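Local coordinates for periplasmic chaperone Spy (Escherichia coli, PDB 5WO2), which acts as an ATP-independent periplasmic chaperone, a cradle-shaped homodimer that binds client proteins, limits their aggregation and lets them fold while bound, at the interface of chains A and B. Numbering follows the deposited sequence. Chains: chain A/B, Periplasmic chaperone Spy.

The interface of chains A and B. Residues chain A 67, 70-71, 74; chain B 40-41, 46, 51.
Helix 59-77 of chain A meets the loop that follows helix 32-41 of chain B in the homodimer interface of the Spy cradle, and B:Phe46 from that loop lies flat against one side of the helix. Its CG stands anti to the backbone N (chi1 179°), which carries the ring across to A:Glu71. A flat phenylalanine suits the spot by offering a broad face, and it hides 97 Å² here. CB of A:Glu71 sits over the middle of that face, 3.7 Å from the centroid of the B:Phe46 ring, as a CH-pi contact. Beyond it the extended glutamate chain runs along the same face, with CD of A:Glu71 3.6 Å from CD2 of B:Phe46. The carboxylate is turned only 15° from the ring plane. Glutamate's aliphatic stem can thus cover an aromatic face while its charged end continues past the ring.

Leucine's branched end supplies a methyl where the ring tip and B:Ala51 meet: CD2 of A:Leu67 packs 3.7 Å from CB of B:Ala51 and also nears CZ of B:Phe46. The small B:Ala51 methyl, on helix 48-77, presumably lets that helix come close to helix 59-77. A:Met70 bends at its thioether (chi3 85°), turning its flexible end onto beta-branched B:Ile40, where CE of A:Met70 packs tightly against CG2 of B:Ile40 at 3.5 Å.

One turn beyond A:Met70, the short amide of A:Asn74 supplies an N-H donor for carbonyls at the C-terminal end of helix 32-41. ND2 of A:Asn74 gives a hydrogen bond of 3.2 Å to O of B:Ile40, approaching in the carbonyl plane, although that oxygen is tilted out of the asparagine amide plane. ND2 of A:Asn74 also makes a weak bond of 3.0 Å to O of B:Ile41.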
loop_
_atom_site.group_PDB
_atom_site.type_symbol
_atom_site.label_atom_id
_atom_site.label_comp_id
_atom_site.label_asym_id
_atom_site.label_seq_id
_atom_site.Cartn_x
_atom_site.Cartn_y
_atom_site.Cartn_z
ATOM N N LEU A 67 -10.317 -6.180 -5.950
ATOM C CA LEU A 67 -11.339 -6.374 -6.981
ATOM C C LEU A 67 -12.563 -5.571 -6.672
ATOM O O LEU A 67 -13.165 -4.939 -7.564
ATOM C CB LEU A 67 -11.737 -7.823 -7.094
ATOM C CG LEU A 67 -10.825 -8.731 -7.913
ATOM C CD1 LEU A 67 -11.263 -10.171 -7.765
ATOM C CD2 LEU A 67 -10.913 -8.307 -9.366
ATOM N N MET A 70 -11.708 -1.890 -7.400
ATOM C CA MET A 70 -11.581 -1.535 -8.808
ATOM C C MET A 70 -12.980 -1.572 -9.443
ATOM O O MET A 70 -13.322 -0.707 -10.271
ATOM C CB MET A 70 -10.601 -2.446 -9.544
ATOM C CG MET A 70 -9.204 -2.290 -9.060
ATOM S SD MET A 70 -8.189 -3.658 -9.729
ATOM C CE MET A 70 -7.956 -2.747 -11.193
ATOM N N GLU A 71 -13.823 -2.498 -9.005
ATOM C CA GLU A 71 -15.136 -2.580 -9.639
ATOM C C GLU A 71 -15.956 -1.376 -9.244
ATOM O O GLU A 71 -16.674 -0.793 -10.077
ATOM C CB GLU A 71 -15.861 -3.859 -9.262
ATOM C CG GLU A 71 -17.205 -3.972 -10.034
ATOM C CD GLU A 71 -17.838 -5.343 -9.999
ATOM O OE1 GLU A 71 -17.387 -6.171 -9.211
ATOM O OE2 GLU A 71 -18.822 -5.591 -10.757
ATOM N N ASN A 74 -14.808 1.618 -11.171
ATOM C CA ASN A 74 -15.292 1.545 -12.536
ATOM C C ASN A 74 -16.759 1.917 -12.607
ATOM O O ASN A 74 -17.186 2.616 -13.540
ATOM C CB ASN A 74 -15.071 0.143 -13.111
ATOM C CG ASN A 74 -15.653 -0.013 -14.506
ATOM O OD1 ASN A 74 -16.808 -0.366 -14.665
ATOM N ND2 ASN A 74 -14.834 0.191 -15.511
ATOM N N ILE B 40 -8.363 -0.148 -16.383
ATOM C CA ILE B 40 -9.435 -1.030 -15.910
ATOM C C ILE B 40 -10.580 -0.205 -15.336
ATOM O O ILE B 40 -11.751 -0.518 -15.542
ATOM C CB ILE B 40 -8.890 -2.000 -14.848
ATOM C CG1 ILE B 40 -8.097 -3.104 -15.567
ATOM C CG2 ILE B 40 -10.010 -2.624 -14.019
ATOM C CD1 ILE B 40 -7.107 -3.732 -14.715
ATOM N N ILE B 41 -10.225 0.870 -14.648
ATOM C CA ILE B 41 -11.213 1.757 -14.070
ATOM C C ILE B 41 -11.925 2.570 -15.152
ATOM O O ILE B 41 -13.131 2.639 -15.151
ATOM C CB ILE B 41 -10.569 2.686 -13.047
ATOM C CG1 ILE B 41 -10.093 1.839 -11.863
ATOM C CG2 ILE B 41 -11.534 3.835 -12.678
ATOM C CD1 ILE B 41 -9.298 2.615 -10.826
ATOM N N PHE B 46 -16.576 -3.461 -16.499
ATOM C CA PHE B 46 -15.539 -3.990 -15.614
ATOM C C PHE B 46 -15.153 -5.385 -16.078
ATOM O O PHE B 46 -16.000 -6.260 -16.222
ATOM C CB PHE B 46 -16.040 -4.040 -14.184
ATOM C CG PHE B 46 -15.037 -4.604 -13.203
ATOM C CD1 PHE B 46 -13.892 -3.921 -12.930
ATOM C CD2 PHE B 46 -15.275 -5.787 -12.545
ATOM C CE1 PHE B 46 -12.965 -4.450 -12.017
ATOM C CE2 PHE B 46 -14.385 -6.309 -11.655
ATOM C CZ PHE B 46 -13.206 -5.650 -11.394
ATOM N N ALA B 51 -8.798 -7.526 -14.386
ATOM C CA ALA B 51 -8.480 -6.934 -13.088
ATOM C C ALA B 51 -7.688 -7.909 -12.245
ATOM O O ALA B 51 -6.732 -7.522 -11.562
ATOM C CB ALA B 51 -9.789 -6.511 -12.389
#